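Local coordinates for ferritin, putative (Archaeoglobus fulgidus, PDB 5LS9), which probably stores iron inside a hollow shell of 24 subunits, as ferritins do, and has been humanized for cell-targeted delivery, at residues K39-W44 with K158-R163; S84-F89 with D138-L143. The protein carries 10 engineered substitutions. All coordinates share one frame; numbering follows the deposited sequence.

Both interactions lie towards one end of the ferritin four-helix bundle, on the same side of the chain's centre. Interaction 1 joins the start of helix 39-65 to the end of the short helix 150-160 and the turn after it. Interaction 2 holds together two long bundle helices, 85-112 and 116-146. Its side chains meet through apolar groups. Interaction 1 has an apolar side too, but adds an arginine over a tryptophan face. Phe-41, Trp-44 and Leu-160 are buried, as are Phe-89, Val-140 and Leu-143; Arg-163 and Leu-86 are partly exposed. The two meet where Trp-44 packs edge-to-face with Phe-89. Ile-139 of interaction 2 also touches Leu-160 and Trp-44.

Interaction 1 (K39-W44 with K158-R163); sequences KGFSNW and KELSLR
Here the short fifth helix of the ferritin fold, 150-160, meets the first turns of bundle helix 39-65. Two aromatic rings, a guanidinium and one leucine set the arrangement. The Trp-44 indole has CG anti to the backbone N (chi1 -165°), and Arg-163 reaches it from the turn after the short helix. That turn is a type I beta turn from Leu-160 to Arg-163. The arginine chain runs extended from CG to NE and places Arg-163 NH1 over one indole face, 3.2 Å from Trp-44 CE2. This is a cation-pi contact, with Arg-163 CZ 4.4 Å from the centroid of the five-membered ring of Trp-44. The two planes are not stacked but tilted by 45°. Arg-163 CD makes an off-centre CH-pi contact with the same ring. The guanidinium has charged and polar partners further along helix 39-65: NH2 forms a salt bridge with Glu-51 and NH1 a hydrogen bond with Gln-48.

Leu-160 points at helix 39-65 and divides its branches between two rings. Leu-160 CD1 sits over the centre of one Phe-41 face, 3.9 Å from the Phe-41 ring centroid and 10° off the normal. CD2 leans obliquely towards the indole of Trp-44. An alanine in place of Trp-44 would remove the indole with its cation-pi and CH-pi contacts, and would probably leave the Arg-163 chain less firmly placed. Leu-160 CB rests 3.4 Å from Gly-40 O. With no side chain on Gly-40, the backbones come close, and Gly-40 CA lies 4.0 Å from Ser-161 CA. Asp-157 OD1 accepts a hydrogen bond from Gly-40 N. Ser-161 OG lies 3.4 Å from Gly-40 CA. The same Ser-161 OG donates to Lys-158 O at 2.6 Å, from above the carbonyl plane.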
loop_
_atom_site.group_PDB
_atom_site.type_symbol
_atom_site.label_atom_id
_atom_site.label_comp_id
_atom_site.label_asym_id
_atom_site.label_seq_id
_atom_site.Cartn_x
_atom_site.Cartn_y
_atom_site.Cartn_z
ATOM N N LYS F 39 -27.110 28.771 -33.563
ATOM C CA LYS F 39 -27.260 28.139 -32.239
ATOM C C LYS F 39 -26.152 28.498 -31.243
ATOM O O LYS F 39 -26.377 28.495 -30.030
ATOM C CB LYS F 39 -27.349 26.608 -32.375
ATOM C CG LYS F 39 -28.400 26.101 -33.360
ATOM C CD LYS F 39 -29.797 25.973 -32.757
ATOM C CE LYS F 39 -30.360 27.297 -32.267
ATOM N NZ LYS F 39 -31.844 27.291 -32.131
ATOM N N GLY F 40 -24.962 28.795 -31.753
ATOM C CA GLY F 40 -23.846 29.231 -30.917
ATOM C C GLY F 40 -23.974 30.680 -30.483
ATOM O O GLY F 40 -23.692 31.025 -29.333
ATOM N N PHE F 41 -24.402 31.535 -31.407
ATOM C CA PHE F 41 -24.656 32.936 -31.085
ATOM C C PHE F 41 -25.779 33.028 -30.055
ATOM O O PHE F 41 -25.683 33.781 -29.081
ATOM C CB PHE F 41 -25.031 33.721 -32.343
ATOM C CG PHE F 41 -23.864 34.040 -33.221
ATOM C CD1 PHE F 41 -23.318 33.080 -34.056
ATOM C CD2 PHE F 41 -23.303 35.301 -33.203
ATOM C CE1 PHE F 41 -22.231 33.377 -34.858
ATOM C CE2 PHE F 41 -22.218 35.610 -34.002
ATOM C CZ PHE F 41 -21.681 34.645 -34.832
ATOM N N SER F 42 -26.839 32.248 -30.278
ATOM C CA SER F 42 -27.974 32.182 -29.350
ATOM C C SER F 42 -27.526 31.793 -27.943
ATOM O O SER F 42 -27.947 32.407 -26.965
ATOM C CB SER F 42 -29.036 31.190 -29.848
ATOM O OG SER F 42 -28.649 29.850 -29.613
ATOM N N ASN F 43 -26.674 30.775 -27.853
ATOM C CA ASN F 43 -26.135 30.331 -26.574
ATOM C C ASN F 43 -25.368 31.447 -25.846
ATOM O O ASN F 43 -25.533 31.629 -24.633
ATOM C CB ASN F 43 -25.230 29.113 -26.778
ATOM C CG ASN F 43 -24.648 28.594 -25.473
ATOM O OD1 ASN F 43 -23.512 28.921 -25.109
ATOM N ND2 ASN F 43 -25.434 27.803 -24.750
ATOM N N TRP F 44 -24.552 32.189 -26.597
ATOM C CA TRP F 44 -23.723 33.279 -26.048
ATOM C C TRP F 44 -24.535 34.372 -25.369
ATOM O O TRP F 44 -24.182 34.830 -24.283
ATOM C CB TRP F 44 -22.898 33.921 -27.157
ATOM C CG TRP F 44 -21.770 34.787 -26.674
ATOM C CD1 TRP F 44 -20.488 34.395 -26.463
ATOM C CD2 TRP F 44 -21.819 36.187 -26.365
ATOM N NE1 TRP F 44 -19.732 35.456 -26.043
ATOM C CE2 TRP F 44 -20.523 36.571 -25.977
ATOM C CE3 TRP F 44 -22.832 37.150 -26.372
ATOM C CZ2 TRP F 44 -20.208 37.874 -25.598
ATOM C CZ3 TRP F 44 -22.519 38.448 -25.995
ATOM C CH2 TRP F 44 -21.216 38.795 -25.612
ATOM N N LYS F 158 -20.152 27.816 -34.003
ATOM C CA LYS F 158 -19.913 26.653 -33.144
ATOM C C LYS F 158 -19.078 27.019 -31.919
ATOM O O LYS F 158 -19.344 26.548 -30.812
ATOM C CB LYS F 158 -19.220 25.541 -33.937
ATOM C CG LYS F 158 -19.199 24.186 -33.251
ATOM C CD LYS F 158 -18.514 23.151 -34.132
ATOM C CE LYS F 158 -18.315 21.821 -33.417
ATOM N NZ LYS F 158 -17.715 20.775 -34.299
ATOM N N GLU F 159 -18.081 27.874 -32.127
ATOM C CA GLU F 159 -17.142 28.236 -31.067
ATOM C C GLU F 159 -17.863 28.878 -29.882
ATOM O O GLU F 159 -17.640 28.491 -28.737
ATOM C CB GLU F 159 -16.057 29.171 -31.604
ATOM C CG GLU F 159 -14.655 28.613 -31.454
ATOM C CD GLU F 159 -13.592 29.570 -31.945
ATOM O OE1 GLU F 159 -13.940 30.532 -32.665
ATOM O OE2 GLU F 159 -12.407 29.354 -31.611
ATOM N N LEU F 160 -18.743 29.839 -30.169
ATOM C CA LEU F 160 -19.521 30.532 -29.133
ATOM C C LEU F 160 -20.432 29.608 -28.315
ATOM O O LEU F 160 -20.767 29.935 -27.173
ATOM C CB LEU F 160 -20.339 31.656 -29.767
ATOM C CG LEU F 160 -19.455 32.778 -30.320
ATOM C CD1 LEU F 160 -19.904 33.222 -31.702
ATOM C CD2 LEU F 160 -19.406 33.969 -29.383
ATOM N N SER F 161 -20.812 28.463 -28.897
ATOM C CA SER F 161 -21.574 27.407 -28.194
ATOM C C SER F 161 -20.939 26.969 -26.876
ATOM O O SER F 161 -21.641 26.604 -25.937
ATOM C CB SER F 161 -21.726 26.148 -29.061
ATOM O OG SER F 161 -21.910 26.451 -30.424
ATOM N N LEU F 162 -19.608 27.012 -26.811
ATOM C CA LEU F 162 -18.858 26.447 -25.686
ATOM C C LEU F 162 -18.724 27.388 -24.478
ATOM O O LEU F 162 -18.051 27.055 -23.503
ATOM C CB LEU F 162 -17.470 25.984 -26.159
ATOM C CG LEU F 162 -17.438 24.836 -27.185
ATOM C CD1 LEU F 162 -17.415 25.339 -28.621
ATOM C CD2 LEU F 162 -16.230 23.941 -26.962
ATOM N N ARG F 163 -19.357 28.554 -24.525
ATOM C CA ARG F 163 -19.425 29.410 -23.344
ATOM C C ARG F 163 -20.372 28.788 -22.314
ATOM O O ARG F 163 -21.278 28.039 -22.677
ATOM C CB ARG F 163 -19.903 30.805 -23.721
ATOM C CG ARG F 163 -19.671 31.834 -22.636
ATOM C CD ARG F 163 -20.373 33.147 -22.938
ATOM N NE ARG F 163 -20.069 34.147 -21.921
ATOM C CZ ARG F 163 -20.469 35.415 -21.959
ATOM N NH1 ARG F 163 -21.211 35.859 -22.965
ATOM N NH2 ARG F 163 -20.132 36.242 -20.980
#

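Interaction 2 (S84-F89 with D138-L143); sequences SPLAAF and DIVEKL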
loop_
_atom_site.group_PDB
_atom_site.type_symbol
_atom_site.label_atom_id
_atom_site.label_comp_id
_atom_site.label_asym_id
_atom_site.label_seq_id
_atom_site.Cartn_x
_atom_site.Cartn_y
_atom_site.Cartn_z
ATOM N N SER F 84 -27.984 42.554 -39.113
ATOM C CA SER F 84 -27.036 41.441 -39.223
ATOM C C SER F 84 -26.384 41.081 -37.881
ATOM O O SER F 84 -26.303 41.917 -36.973
ATOM C CB SER F 84 -25.925 41.809 -40.207
ATOM O OG SER F 84 -25.216 42.959 -39.759
ATOM N N PRO F 85 -25.894 39.833 -37.762
ATOM C CA PRO F 85 -25.079 39.453 -36.610
ATOM C C PRO F 85 -23.980 40.478 -36.283
ATOM O O PRO F 85 -23.668 40.698 -35.109
ATOM C CB PRO F 85 -24.470 38.126 -37.054
ATOM C CG PRO F 85 -25.515 37.528 -37.932
ATOM C CD PRO F 85 -26.132 38.688 -38.664
ATOM N N LEU F 86 -23.408 41.097 -37.316
ATOM C CA LEU F 86 -22.399 42.140 -37.142
ATOM C C LEU F 86 -22.977 43.405 -36.498
ATOM O O LEU F 86 -22.436 43.900 -35.504
ATOM C CB LEU F 86 -21.760 42.468 -38.490
ATOM C CG LEU F 86 -20.742 43.607 -38.556
ATOM C CD1 LEU F 86 -19.712 43.575 -37.429
ATOM C CD2 LEU F 86 -20.053 43.559 -39.910
ATOM N N ALA F 87 -24.069 43.919 -37.064
ATOM C CA ALA F 87 -24.760 45.094 -36.506
ATOM C C ALA F 87 -25.303 44.819 -35.099
ATOM O O ALA F 87 -25.277 45.693 -34.228
ATOM C CB ALA F 87 -25.890 45.533 -37.426
ATOM N N ALA F 88 -25.795 43.598 -34.893
ATOM C CA ALA F 88 -26.245 43.145 -33.583
ATOM C C ALA F 88 -25.150 43.343 -32.555
ATOM O O ALA F 88 -25.374 43.985 -31.533
ATOM C CB ALA F 88 -26.645 41.677 -33.636
ATOM N N PHE F 89 -23.965 42.802 -32.840
ATOM C CA PHE F 89 -22.832 42.874 -31.906
ATOM C C PHE F 89 -22.196 44.256 -31.801
ATOM O O PHE F 89 -21.488 44.526 -30.837
ATOM C CB PHE F 89 -21.751 41.841 -32.248
ATOM C CG PHE F 89 -21.813 40.598 -31.403
ATOM C CD1 PHE F 89 -21.536 40.658 -30.042
ATOM C CD2 PHE F 89 -22.140 39.367 -31.963
ATOM C CE1 PHE F 89 -21.588 39.519 -29.257
ATOM C CE2 PHE F 89 -22.192 38.224 -31.183
ATOM C CZ PHE F 89 -21.913 38.298 -29.830
ATOM N N ASP F 138 -13.905 41.993 -29.526
ATOM C CA ASP F 138 -13.196 40.913 -30.210
ATOM C C ASP F 138 -14.097 40.378 -31.309
ATOM O O ASP F 138 -13.679 40.264 -32.459
ATOM C CB ASP F 138 -12.802 39.779 -29.252
ATOM C CG ASP F 138 -11.771 38.830 -29.859
ATOM O OD1 ASP F 138 -11.165 39.195 -30.891
ATOM O OD2 ASP F 138 -11.561 37.722 -29.305
ATOM N N ILE F 139 -15.346 40.095 -30.948
ATOM C CA ILE F 139 -16.298 39.463 -31.861
ATOM C C ILE F 139 -16.768 40.432 -32.956
ATOM O O ILE F 139 -16.953 40.024 -34.110
ATOM C CB ILE F 139 -17.510 38.870 -31.095
ATOM C CG1 ILE F 139 -17.035 37.859 -30.044
ATOM C CG2 ILE F 139 -18.484 38.181 -32.048
ATOM C CD1 ILE F 139 -18.023 37.632 -28.918
ATOM N N VAL F 140 -16.966 41.699 -32.598
ATOM C CA VAL F 140 -17.322 42.735 -33.576
ATOM C C VAL F 140 -16.309 42.729 -34.714
ATOM O O VAL F 140 -16.685 42.647 -35.887
ATOM C CB VAL F 140 -17.355 44.146 -32.941
ATOM C CG1 VAL F 140 -17.342 45.228 -34.009
ATOM C CG2 VAL F 140 -18.578 44.307 -32.052
ATOM N N GLU F 141 -15.031 42.820 -34.339
ATOM C CA GLU F 141 -13.911 42.759 -35.280
ATOM C C GLU F 141 -13.968 41.489 -36.123
ATOM O O GLU F 141 -13.968 41.561 -37.349
ATOM C CB GLU F 141 -12.564 42.813 -34.541
ATOM C CG GLU F 141 -12.120 44.191 -34.073
ATOM C CD GLU F 141 -10.800 44.135 -33.308
ATOM O OE1 GLU F 141 -10.772 43.563 -32.198
ATOM O OE2 GLU F 141 -9.786 44.664 -33.811
ATOM N N LYS F 142 -14.025 40.333 -35.463
ATOM C CA LYS F 142 -14.084 39.045 -36.167
ATOM C C LYS F 142 -15.202 38.984 -37.195
ATOM O O LYS F 142 -15.032 38.372 -38.244
ATOM C CB LYS F 142 -14.253 37.881 -35.192
ATOM C CG LYS F 142 -13.006 37.590 -34.383
ATOM C CD LYS F 142 -12.773 36.101 -34.205
ATOM C CE LYS F 142 -11.437 35.858 -33.523
ATOM N NZ LYS F 142 -10.975 34.456 -33.677
ATOM N N LEU F 143 -16.336 39.611 -36.891
ATOM C CA LEU F 143 -17.476 39.605 -37.804
ATOM C C LEU F 143 -17.269 40.476 -39.047
ATOM O O LEU F 143 -17.811 40.170 -40.107
ATOM C CB LEU F 143 -18.760 39.991 -37.067
ATOM C CG LEU F 143 -19.344 38.881 -36.187
ATOM C CD1 LEU F 143 -20.494 39.402 -35.344
ATOM C CD2 LEU F 143 -19.819 37.695 -37.017
#
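Phe-89 points towards helix 116-146 and can be followed outward atom by atom. Phe-89 CB lies 4.0 Å from Val-140 CG2, and Leu-143 CD1 is also close to it. CG begins the ring and already faces Ile-139 CG2. On one side of the ring, Phe-89 CD2 meets Leu-143 CD1 at 3.8 Å, in an oblique approach. The next atom along, Phe-89 CE2, lies 3.8 Å from Ile-139 CG2. Ile-139 CG2 is over one face of the Phe-89 ring, offset toward the rim, and makes a CH-pi contact 15° off the ring normal. At the tip and round the other side, Phe-89 CZ and CE1 meet Ile-139 CD1, with Phe-89 CE1 at 4.0 Å. Ile-139 thus spans the ring with two methyl groups. Phe-41 and Met-45 of helix 39-65 also pack on this phenylalanine.

The two segments belong to neighbouring antiparallel helices of the ferritin four-helix bundle. The axes of the short pieces 85-89 and 138-143 run at 154° to each other and come within 9.1 Å. Leu-86, one turn before Phe-89, and Leu-143 slide past each other in opposite directions. Leu-86 CD1 packs 3.7 Å from Leu-143 CB and also rests by the carbonyl of Val-140. Leu-143 CD1 reaches back to the carbonyl of Pro-85. Leu-153 and Leu-156 of helix 150-160 also touch Leu-143. Helix 85-112 starts at this contact: Ser-84 is its N-cap, and Ser-84 OG accepts a nearly straight bond from Ala-87 N at 3.1 Å, with an N-H...O angle of 170°.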